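Local coordinates for protein alpha-L-rhamnosidase (Aspergillus terreus, PDB 6GSZ) that probably hydrolyses terminal non-reducing alpha-L-rhamnose residues from alpha-L-rhamnosides, as a calcium-binding, N-glycosylated fungal glycosidase, at residues A[151-162]-A[198-209]; A[128-136]-A[250-261]. All coordinates share one frame; numbering follows the deposited sequence.

Interaction 1 of 2, residues A[151-162]-A[198-209]; sequences ITALGLYEARIN and NAIGVTVGEGWY. With CA (calcium ion), chain B.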
loop_
_atom_site.group_PDB
_atom_site.type_symbol
_atom_site.label_atom_id
_atom_site.label_comp_id
_atom_site.label_asym_id
_atom_site.label_seq_id
_atom_site.Cartn_x
_atom_site.Cartn_y
_atom_site.Cartn_z
ATOM N N ILE A 151 -2.136 -15.624 -16.814
ATOM C CA ILE A 151 -1.232 -16.480 -16.063
ATOM C C ILE A 151 -1.308 -16.194 -14.578
ATOM O O ILE A 151 -1.431 -15.032 -14.151
ATOM C CB ILE A 151 0.195 -16.303 -16.612
ATOM C CG1 ILE A 151 1.203 -17.189 -15.878
ATOM C CG2 ILE A 151 0.621 -14.849 -16.648
ATOM C CD1 ILE A 151 2.521 -17.383 -16.615
ATOM N N THR A 152 -1.188 -17.249 -13.789
ATOM C CA THR A 152 -0.957 -17.144 -12.379
ATOM C C THR A 152 -0.192 -18.368 -11.900
ATOM O O THR A 152 0.111 -19.274 -12.663
ATOM C CB THR A 152 -2.251 -16.963 -11.575
ATOM O OG1 THR A 152 -1.919 -16.518 -10.260
ATOM C CG2 THR A 152 -3.109 -18.202 -11.492
ATOM N N ALA A 153 0.144 -18.376 -10.611
ATOM C CA ALA A 153 0.846 -19.511 -10.034
ATOM C C ALA A 153 0.286 -19.831 -8.663
ATOM O O ALA A 153 -0.254 -18.940 -7.957
ATOM C CB ALA A 153 2.312 -19.179 -9.878
ATOM N N LEU A 154 0.452 -21.091 -8.285
ATOM C CA LEU A 154 0.343 -21.502 -6.902
ATOM C C LEU A 154 1.752 -21.331 -6.330
ATOM O O LEU A 154 2.577 -22.272 -6.340
ATOM C CB LEU A 154 -0.183 -22.928 -6.823
ATOM C CG LEU A 154 -1.684 -23.111 -6.994
ATOM C CD1 LEU A 154 -2.199 -22.561 -8.303
ATOM C CD2 LEU A 154 -2.016 -24.592 -6.805
ATOM N N GLY A 155 2.072 -20.108 -5.972
ATOM C CA GLY A 155 3.413 -19.626 -5.763
ATOM C C GLY A 155 3.567 -18.283 -6.397
ATOM O O GLY A 155 2.664 -17.423 -6.267
ATOM N N LEU A 156 4.710 -18.049 -7.033
ATOM C CA LEU A 156 5.018 -16.823 -7.783
ATOM C C LEU A 156 5.616 -17.231 -9.116
ATOM O O LEU A 156 6.258 -18.313 -9.179
ATOM C CB LEU A 156 6.010 -15.975 -6.996
ATOM C CG LEU A 156 5.524 -15.482 -5.623
ATOM C CD1 LEU A 156 6.674 -14.816 -4.832
ATOM C CD2 LEU A 156 4.307 -14.547 -5.723
ATOM N N TYR A 157 5.480 -16.438 -10.160
ATOM C CA TYR A 157 5.950 -16.835 -11.473
ATOM C C TYR A 157 6.769 -15.733 -12.139
ATOM O O TYR A 157 6.557 -14.528 -11.931
ATOM C CB TYR A 157 4.816 -17.294 -12.406
ATOM C CG TYR A 157 3.955 -16.137 -12.807
ATOM C CD1 TYR A 157 2.879 -15.736 -12.034
ATOM C CD2 TYR A 157 4.268 -15.385 -13.950
ATOM C CE1 TYR A 157 2.136 -14.614 -12.379
ATOM C CE2 TYR A 157 3.550 -14.244 -14.279
ATOM C CZ TYR A 157 2.491 -13.867 -13.487
ATOM O OH TYR A 157 1.847 -12.699 -13.814
ATOM N N GLU A 158 7.632 -16.153 -13.062
ATOM C CA GLU A 158 8.291 -15.297 -14.030
ATOM C C GLU A 158 8.227 -16.015 -15.372
ATOM O O GLU A 158 8.792 -17.116 -15.495
ATOM C CB GLU A 158 9.747 -15.035 -13.676
ATOM C CG GLU A 158 10.476 -14.151 -14.640
ATOM C CD GLU A 158 11.831 -13.670 -14.115
ATOM O OE1 GLU A 158 12.283 -14.155 -13.046
ATOM O OE2 GLU A 158 12.414 -12.792 -14.745
ATOM N N ALA A 159 7.578 -15.436 -16.371
ATOM C CA ALA A 159 7.378 -16.024 -17.682
ATOM C C ALA A 159 8.260 -15.368 -18.740
ATOM O O ALA A 159 8.570 -14.181 -18.689
ATOM C CB ALA A 159 5.936 -15.935 -18.118
ATOM N N ARG A 160 8.696 -16.205 -19.690
ATOM C CA ARG A 160 9.489 -15.763 -20.841
ATOM C C ARG A 160 8.872 -16.384 -22.098
ATOM O O ARG A 160 8.513 -17.576 -22.107
ATOM C CB ARG A 160 10.950 -16.214 -20.731
ATOM C CG ARG A 160 11.647 -15.814 -19.437
ATOM C CD ARG A 160 13.128 -16.125 -19.348
ATOM N NE ARG A 160 13.852 -15.166 -20.178
ATOM C CZ ARG A 160 14.159 -13.913 -19.822
ATOM N NH1 ARG A 160 13.827 -13.460 -18.624
ATOM N NH2 ARG A 160 14.805 -13.124 -20.671
ATOM N N ILE A 161 8.812 -15.621 -23.189
ATOM C CA ILE A 161 8.382 -16.143 -24.458
ATOM C C ILE A 161 9.510 -15.885 -25.451
ATOM O O ILE A 161 9.942 -14.733 -25.625
ATOM C CB ILE A 161 7.075 -15.518 -24.947
ATOM C CG1 ILE A 161 5.918 -16.002 -24.079
ATOM C CG2 ILE A 161 6.831 -15.852 -26.421
ATOM C CD1 ILE A 161 4.603 -15.230 -24.344
ATOM N N ASN A 162 10.063 -16.958 -26.041
ATOM C CA ASN A 162 11.231 -16.832 -26.925
ATOM C C ASN A 162 12.366 -16.028 -26.257
ATOM O O ASN A 162 12.946 -15.123 -26.873
ATOM C CB ASN A 162 10.810 -16.255 -28.274
ATOM C CG ASN A 162 9.710 -17.053 -28.942
ATOM O OD1 ASN A 162 9.787 -18.285 -28.990
ATOM N ND2 ASN A 162 8.705 -16.406 -29.516
ATOM N N ASN A 198 7.465 -21.348 -31.631
ATOM C CA ASN A 198 7.598 -20.478 -30.459
ATOM C C ASN A 198 7.804 -21.352 -29.218
ATOM O O ASN A 198 7.395 -22.525 -29.203
ATOM C CB ASN A 198 6.362 -19.605 -30.235
ATOM C CG ASN A 198 6.186 -18.519 -31.280
ATOM O OD1 ASN A 198 6.602 -17.366 -31.057
ATOM N ND2 ASN A 198 5.570 -18.866 -32.419
ATOM N N ALA A 199 8.345 -20.743 -28.161
ATOM C CA ALA A 199 8.416 -21.409 -26.885
ATOM C C ALA A 199 8.007 -20.454 -25.773
ATOM O O ALA A 199 8.257 -19.261 -25.884
ATOM C CB ALA A 199 9.810 -21.937 -26.618
ATOM N N ILE A 200 7.411 -21.032 -24.726
ATOM C CA ILE A 200 7.131 -20.329 -23.465
ATOM C C ILE A 200 7.812 -21.116 -22.358
ATOM O O ILE A 200 7.733 -22.369 -22.327
ATOM C CB ILE A 200 5.628 -20.126 -23.230
ATOM C CG1 ILE A 200 5.385 -19.429 -21.899
ATOM C CG2 ILE A 200 4.850 -21.415 -23.298
ATOM C CD1 ILE A 200 4.020 -18.778 -21.786
ATOM N N GLY A 201 8.511 -20.398 -21.482
ATOM C CA GLY A 201 9.083 -20.973 -20.275
ATOM C C GLY A 201 8.639 -20.162 -19.065
ATOM O O GLY A 201 8.599 -18.918 -19.120
ATOM N N VAL A 202 8.290 -20.827 -17.970
ATOM C CA VAL A 202 7.855 -20.124 -16.766
ATOM C C VAL A 202 8.585 -20.742 -15.571
ATOM O O VAL A 202 8.615 -21.996 -15.426
ATOM C CB VAL A 202 6.334 -20.227 -16.532
ATOM C CG1 VAL A 202 5.938 -19.329 -15.354
ATOM C CG2 VAL A 202 5.543 -19.832 -17.777
ATOM N N THR A 203 9.181 -19.920 -14.729
ATOM C CA THR A 203 9.735 -20.372 -13.485
ATOM C C THR A 203 8.762 -20.066 -12.367
ATOM O O THR A 203 8.253 -18.920 -12.303
ATOM C CB THR A 203 11.086 -19.738 -13.167
ATOM O OG1 THR A 203 11.995 -19.944 -14.251
ATOM C CG2 THR A 203 11.674 -20.315 -11.893
ATOM N N VAL A 204 8.469 -21.036 -11.510
ATOM C CA VAL A 204 7.580 -20.902 -10.381
ATOM C C VAL A 204 8.345 -21.118 -9.092
ATOM O O VAL A 204 9.018 -22.115 -8.955
ATOM C CB VAL A 204 6.360 -21.825 -10.450
ATOM C CG1 VAL A 204 5.470 -21.732 -9.206
ATOM C CG2 VAL A 204 5.553 -21.544 -11.706
ATOM N N GLY A 205 8.209 -20.190 -8.156
ATOM C CA GLY A 205 8.726 -20.246 -6.798
ATOM C C GLY A 205 7.627 -20.291 -5.755
ATOM O O GLY A 205 6.457 -20.124 -6.100
ATOM N N GLU A 206 7.998 -20.549 -4.483
ATOM C CA GLU A 206 6.974 -20.876 -3.475
ATOM C C GLU A 206 6.189 -19.623 -3.028
ATOM O O GLU A 206 5.030 -19.753 -2.663
ATOM C CB GLU A 206 7.624 -21.600 -2.296
ATOM C CG GLU A 206 8.592 -20.766 -1.507
ATOM C CD GLU A 206 9.295 -21.454 -0.370
ATOM O OE1 GLU A 206 9.331 -22.715 -0.371
ATOM O OE2 GLU A 206 9.873 -20.718 0.500
ATOM N N GLY A 207 6.853 -18.476 -2.929
ATOM C CA GLY A 207 6.197 -17.285 -2.419
ATOM C C GLY A 207 5.518 -17.518 -1.084
ATOM O O GLY A 207 6.048 -18.130 -0.152
ATOM N N TRP A 208 4.382 -16.835 -0.942
ATOM C CA TRP A 208 3.502 -16.949 0.195
ATOM C C TRP A 208 2.635 -18.209 0.148
ATOM O O TRP A 208 2.138 -18.665 1.180
ATOM C CB TRP A 208 2.594 -15.699 0.256
ATOM C CG TRP A 208 3.306 -14.392 0.425
ATOM C CD1 TRP A 208 3.699 -13.822 1.601
ATOM C CD2 TRP A 208 3.711 -13.478 -0.612
ATOM N NE1 TRP A 208 4.285 -12.602 1.373
ATOM C CE2 TRP A 208 4.274 -12.352 0.028
ATOM C CE3 TRP A 208 3.567 -13.454 -2.004
ATOM C CZ2 TRP A 208 4.747 -11.257 -0.682
ATOM C CZ3 TRP A 208 4.007 -12.348 -2.705
ATOM C CH2 TRP A 208 4.573 -11.254 -2.045
ATOM N N TYR A 209 2.358 -18.707 -1.078
ATOM C CA TYR A 209 1.414 -19.830 -1.256
ATOM C C TYR A 209 1.876 -21.076 -0.468
ATOM O O TYR A 209 1.089 -21.738 0.214
ATOM C CB TYR A 209 1.245 -20.128 -2.760
ATOM C CG TYR A 209 0.006 -20.927 -3.084
ATOM C CD1 TYR A 209 0.011 -22.319 -3.036
ATOM C CD2 TYR A 209 -1.178 -20.285 -3.381
ATOM C CE1 TYR A 209 -1.146 -23.043 -3.279
ATOM C CE2 TYR A 209 -2.319 -21.000 -3.660
ATOM C CZ TYR A 209 -2.309 -22.371 -3.612
ATOM O OH TYR A 209 -3.461 -23.069 -3.834
HETATM CA CA CA B . 14.031 -13.229 -11.834
HETATM O O HOH W 1 2.651 -16.821 -3.470
HETATM O O HOH W 2 11.544 -17.799 -15.995
HETATM O O HOH W 3 15.051 -14.387 -13.121
HETATM O O HOH W 4 15.857 -11.946 -11.788
#

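Interaction 2 of 2, residues A[128-136]-A[250-261]; sequences THRPIQFRK and SWKSSTGPIISS. With ACT (acetate ion), chain C.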
loop_
_atom_site.group_PDB
_atom_site.type_symbol
_atom_site.label_atom_id
_atom_site.label_comp_id
_atom_site.label_asym_id
_atom_site.label_seq_id
_atom_site.Cartn_x
_atom_site.Cartn_y
_atom_site.Cartn_z
ATOM N N THR A 128 11.750 -26.169 2.247
ATOM C CA THR A 128 11.506 -25.186 1.226
ATOM C C THR A 128 11.455 -25.839 -0.155
ATOM O O THR A 128 12.064 -26.882 -0.413
ATOM C CB THR A 128 12.552 -24.065 1.304
ATOM O OG1 THR A 128 12.154 -22.982 0.482
ATOM C CG2 THR A 128 13.943 -24.454 0.869
ATOM N N HIS A 129 10.731 -25.224 -1.073
ATOM C CA HIS A 129 10.514 -25.746 -2.407
ATOM C C HIS A 129 11.472 -25.105 -3.398
ATOM O O HIS A 129 11.441 -23.900 -3.664
ATOM C CB HIS A 129 9.073 -25.538 -2.852
ATOM C CG HIS A 129 8.100 -26.216 -1.964
ATOM N ND1 HIS A 129 8.117 -27.586 -1.777
ATOM C CD2 HIS A 129 7.159 -25.751 -1.129
ATOM C CE1 HIS A 129 7.182 -27.934 -0.920
ATOM N NE2 HIS A 129 6.548 -26.802 -0.522
ATOM N N ARG A 130 12.293 -25.932 -4.016
ATOM C CA ARG A 130 13.154 -25.471 -5.090
ATOM C C ARG A 130 12.289 -25.041 -6.279
ATOM O O ARG A 130 11.361 -25.755 -6.653
ATOM C CB ARG A 130 14.093 -26.600 -5.510
ATOM C CG ARG A 130 15.062 -26.134 -6.584
ATOM C CD ARG A 130 16.217 -27.090 -6.679
ATOM N NE ARG A 130 17.137 -26.685 -7.749
ATOM C CZ ARG A 130 18.122 -27.477 -8.167
ATOM N NH1 ARG A 130 18.352 -28.622 -7.533
ATOM N NH2 ARG A 130 18.869 -27.100 -9.203
ATOM N N PRO A 131 12.516 -23.862 -6.893
ATOM C CA PRO A 131 11.682 -23.445 -8.013
ATOM C C PRO A 131 11.703 -24.443 -9.166
ATOM O O PRO A 131 12.726 -25.165 -9.379
ATOM C CB PRO A 131 12.302 -22.102 -8.408
ATOM C CG PRO A 131 12.791 -21.580 -7.082
ATOM C CD PRO A 131 13.438 -22.789 -6.460
ATOM N N ILE A 132 10.603 -24.498 -9.905
ATOM C CA ILE A 132 10.429 -25.383 -11.029
ATOM C C ILE A 132 10.290 -24.570 -12.311
ATOM O O ILE A 132 9.529 -23.576 -12.323
ATOM C CB ILE A 132 9.212 -26.293 -10.825
ATOM C CG1 ILE A 132 9.406 -27.183 -9.595
ATOM C CG2 ILE A 132 8.888 -27.025 -12.107
ATOM C CD1 ILE A 132 10.440 -28.230 -9.738
ATOM N N GLN A 133 11.016 -24.943 -13.356
ATOM C CA GLN A 133 10.886 -24.446 -14.686
ATOM C C GLN A 133 9.869 -25.307 -15.425
ATOM O O GLN A 133 9.989 -26.524 -15.419
ATOM C CB GLN A 133 12.229 -24.441 -15.413
ATOM C CG GLN A 133 13.288 -23.547 -14.763
ATOM C CD GLN A 133 14.667 -23.679 -15.365
ATOM O OE1 GLN A 133 15.443 -22.746 -15.362
ATOM N NE2 GLN A 133 15.046 -24.876 -15.812
ATOM N N PHE A 134 8.937 -24.676 -16.127
ATOM C CA PHE A 134 7.938 -25.312 -16.942
ATOM C C PHE A 134 8.097 -24.796 -18.362
ATOM O O PHE A 134 8.311 -23.609 -18.557
ATOM C CB PHE A 134 6.539 -24.922 -16.482
ATOM C CG PHE A 134 6.143 -25.423 -15.117
ATOM C CD1 PHE A 134 5.502 -26.639 -14.964
ATOM C CD2 PHE A 134 6.356 -24.660 -13.976
ATOM C CE1 PHE A 134 5.143 -27.120 -13.710
ATOM C CE2 PHE A 134 5.996 -25.132 -12.714
ATOM C CZ PHE A 134 5.361 -26.351 -12.583
ATOM N N ARG A 135 8.011 -25.692 -19.362
ATOM C CA ARG A 135 8.157 -25.217 -20.711
ATOM C C ARG A 135 7.209 -25.943 -21.678
ATOM O O ARG A 135 6.801 -27.078 -21.473
ATOM C CB ARG A 135 9.599 -25.340 -21.219
ATOM C CG ARG A 135 10.035 -26.738 -21.625
ATOM C CD ARG A 135 11.515 -26.799 -22.006
ATOM N NE ARG A 135 11.903 -25.877 -23.049
ATOM C CZ ARG A 135 11.747 -26.037 -24.354
ATOM N NH1 ARG A 135 11.294 -27.196 -24.840
ATOM N NH2 ARG A 135 12.109 -25.039 -25.165
ATOM N N LYS A 136 6.920 -25.233 -22.766
ATOM C CA LYS A 136 6.048 -25.690 -23.851
ATOM C C LYS A 136 6.501 -25.024 -25.155
ATOM O O LYS A 136 6.799 -23.829 -25.186
ATOM C CB LYS A 136 4.604 -25.305 -23.497
ATOM C CG LYS A 136 3.557 -25.520 -24.582
ATOM C CD LYS A 136 3.215 -26.932 -24.864
ATOM C CE LYS A 136 1.906 -27.063 -25.618
ATOM N NZ LYS A 136 1.609 -28.463 -25.979
ATOM N N SER A 250 0.999 -31.811 -21.313
ATOM C CA SER A 250 1.960 -31.820 -22.433
ATOM C C SER A 250 3.247 -31.017 -22.162
ATOM O O SER A 250 4.196 -31.102 -22.951
ATOM C CB SER A 250 1.358 -31.401 -23.757
ATOM O OG SER A 250 1.078 -30.001 -23.755
ATOM N N TRP A 251 3.261 -30.202 -21.099
ATOM C CA TRP A 251 4.436 -29.429 -20.771
ATOM C C TRP A 251 5.495 -30.333 -20.140
ATOM O O TRP A 251 5.183 -31.406 -19.642
ATOM C CB TRP A 251 4.011 -28.274 -19.852
ATOM C CG TRP A 251 3.174 -27.187 -20.444
ATOM C CD1 TRP A 251 2.046 -27.305 -21.213
ATOM C CD2 TRP A 251 3.423 -25.796 -20.269
ATOM N NE1 TRP A 251 1.544 -26.068 -21.502
ATOM C CE2 TRP A 251 2.386 -25.134 -20.957
ATOM C CE3 TRP A 251 4.430 -25.037 -19.649
ATOM C CZ2 TRP A 251 2.295 -23.744 -20.970
ATOM C CZ3 TRP A 251 4.318 -23.659 -19.660
ATOM C CH2 TRP A 251 3.290 -23.034 -20.362
ATOM N N LYS A 252 6.709 -29.820 -20.134
ATOM C CA LYS A 252 7.826 -30.465 -19.443
ATOM C C LYS A 252 8.356 -29.557 -18.348
ATOM O O LYS A 252 8.079 -28.347 -18.330
ATOM C CB LYS A 252 8.957 -30.809 -20.401
ATOM C CG LYS A 252 8.568 -31.822 -21.483
ATOM C CD LYS A 252 9.800 -32.385 -22.177
ATOM C CE LYS A 252 9.514 -33.197 -23.402
ATOM N NZ LYS A 252 10.795 -33.784 -23.840
ATOM N N SER A 253 9.073 -30.127 -17.394
ATOM C CA SER A 253 9.526 -29.404 -16.211
ATOM C C SER A 253 10.930 -29.837 -15.792
ATOM O O SER A 253 11.419 -30.943 -16.103
ATOM C CB SER A 253 8.561 -29.612 -15.046
ATOM O OG SER A 253 8.506 -30.983 -14.685
ATOM N N SER A 254 11.618 -28.979 -15.073
ATOM C CA SER A 254 12.982 -29.256 -14.554
ATOM C C SER A 254 13.304 -28.251 -13.465
ATOM O O SER A 254 12.825 -27.112 -13.509
ATOM C CB SER A 254 13.987 -29.084 -15.662
ATOM O OG SER A 254 15.300 -29.331 -15.223
ATOM N N THR A 255 14.175 -28.595 -12.529
ATOM C CA THR A 255 14.842 -27.623 -11.743
ATOM C C THR A 255 15.812 -26.828 -12.612
ATOM O O THR A 255 16.152 -27.228 -13.732
ATOM C CB THR A 255 15.588 -28.262 -10.572
ATOM O OG1 THR A 255 16.537 -29.184 -11.125
ATOM C CG2 THR A 255 14.635 -28.909 -9.599
ATOM N N GLY A 256 16.265 -25.697 -12.069
ATOM C CA GLY A 256 17.200 -24.850 -12.755
ATOM C C GLY A 256 18.208 -24.234 -11.793
ATOM O O GLY A 256 18.478 -24.795 -10.734
ATOM N N PRO A 257 18.785 -23.062 -12.131
ATOM C CA PRO A 257 19.829 -22.503 -11.291
ATOM C C PRO A 257 19.380 -22.050 -9.901
ATOM O O PRO A 257 20.225 -21.912 -8.998
ATOM C CB PRO A 257 20.373 -21.330 -12.117
ATOM C CG PRO A 257 19.170 -20.916 -12.988
ATOM C CD PRO A 257 18.491 -22.238 -13.308
ATOM N N ILE A 258 18.085 -21.735 -9.743
ATOM C CA ILE A 258 17.671 -21.355 -8.391
ATOM C C ILE A 258 17.588 -22.625 -7.548
ATOM O O ILE A 258 16.745 -23.482 -7.805
ATOM C CB ILE A 258 16.360 -20.540 -8.364
ATOM C CG1 ILE A 258 16.344 -19.356 -9.337
ATOM C CG2 ILE A 258 16.098 -20.086 -6.931
ATOM C CD1 ILE A 258 14.968 -18.778 -9.582
ATOM N N ILE A 259 18.416 -22.670 -6.487
ATOM C CA ILE A 259 18.404 -23.779 -5.550
ATOM C C ILE A 259 17.280 -23.611 -4.530
ATOM O O ILE A 259 16.566 -24.560 -4.195
ATOM C CB ILE A 259 19.771 -23.915 -4.847
ATOM C CG1 ILE A 259 20.911 -24.026 -5.859
ATOM C CG2 ILE A 259 19.765 -25.087 -3.890
ATOM C CD1 ILE A 259 20.753 -25.143 -6.870
ATOM N N SER A 260 17.158 -22.374 -4.007
ATOM C CA SER A 260 16.091 -22.039 -3.084
ATOM C C SER A 260 15.803 -20.552 -3.242
ATOM O O SER A 260 16.699 -19.794 -3.558
ATOM C CB SER A 260 16.418 -22.388 -1.651
ATOM O OG SER A 260 17.562 -21.696 -1.236
ATOM N N SER A 261 14.555 -20.170 -3.009
ATOM C CA SER A 261 14.197 -18.729 -3.025
ATOM C C SER A 261 12.987 -18.512 -2.126
ATOM O O SER A 261 11.931 -19.044 -2.424
ATOM C CB SER A 261 13.965 -18.267 -4.459
ATOM O OG SER A 261 13.911 -16.850 -4.521
HETATM C C ACT C . 15.135 -32.207 -11.495
HETATM O O ACT C . 14.399 -31.587 -12.380
HETATM O OXT ACT C . 16.312 -31.852 -11.139
HETATM C CH3 ACT C . 14.648 -33.278 -10.641
HETATM O O HOH W 5 13.016 -22.361 -2.005
HETATM O O HOH W 6 10.858 -21.109 -4.166
HETATM O O HOH W 7 15.160 -24.264 -9.849
HETATM O O HOH W 8 3.908 -30.501 -25.561
#

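Interaction 1 of 2, residues A[151-162]-A[198-209]
Leu154 lies alongside Tyr209 and over one face of its ring, a CH-pi contact with Leu154 CB 3.8 Å from the centroid. Ile151 CG1 lies over the centre of one face of the Tyr157 ring, 4.0 Å above its plane, and Leu156 CD2 approaches the Trp208 ring obliquely, 3.7 Å from CZ3. At the far end two amides, their planes 39° apart, meet through one hydrogen bond, Asn162 ND2 to Asn198 OD1 (2.8 Å), the acceptor in the Asn162 amide plane. Bonds from Asn162 N to Ala199 O and from Ala199 N to Asn162 OD1 continue past the antiparallel ladder from Leu156-Gly205 to Ile161-Ile200. Tyr157, Ala159, Ile161, Ile200, Val202 and Val204 make a largely apolar face, where Tyr157 OH bonds Asn185. On the other, chi1 of -180° turns Glu158 CG away from the backbone N, and the extended chain carries OE1 to the calcium ion (2.3 Å), shared with Ser392; OE2 pairs with Arg165. Strand 156-161 lies between strands 164-165 and 196-205, the latter flanked by strand 132-140; Ile151 and Val202 touch Leu229 of strand 228-237, in the sheet packed against the apolar face.

Interaction 2 of 2, residues A[128-136]-A[250-261]
Arg130 stretches across the turn from Thr255 to the corner at Ile259, its chain extended from CG to NE with CG anti to the backbone N (chi1 -177°). This lays the guanidinium between Thr255 CB and Ile259 CD1 on opposite faces. At its edge NH2 gives a nearly straight bond to Gly256 O (2.8 Å, 170° at the hydrogen), in plane; NE reaches Ile258 O at 3.2 Å, tilted out. Ile259 and Ser260 form a classic beta bulge facing Glu268. Pro131 CG packs on Ile258 CG2 at 3.6 Å. Gln133-Ser254 and Arg135-Lys252 are hydrogen-bonded antiparallel pairs. Lys136 CB makes a CH-pi contact over the five-membered ring of Trp251, 3.5 Å from its centroid; a bend at chi2 (71°) carries the chain across the indole's NE1/CD1 side to Ser250, where NZ donates to OG, also bonded to Asp248. Trp251 NE1 bonds Pro246 O. Thr255 N and OG1 donate to an acetate, probably from the crystallisation liquor. Lys136 packs through its methylenes and Arg130 through its guanidinium faces, while their N-H groups go to neutral oxygens. Two bonds and two covered faces restrict the guanidinium, whose charge the carbonyls, and perhaps the nearby acetate, would stabilise.

Interactions 1 and 2 belong to one antiparallel sheet, their centres about 9 Å apart. Strand 196-205 supplies one side of interaction 1 and also borders strand 132-140 of interaction 2; probable backbone hydrogen bonds join Phe134 N to Val202 O (2.8 Å) and Val204 N to Ile132 O (2.9 Å). Both segments of interaction 1 fall between those of interaction 2 in sequence, and strand 252-254 of interaction 2 forms one outer edge of the sheet. The calcium site also lies near interaction 2: the side chain of Ser392, which shares the ion with Glu158, is about 4 Å from that of Ile258. The glucose-binding pocket, which includes Asp460, Glu466 and Trp470, is formed by residues much later in the chain.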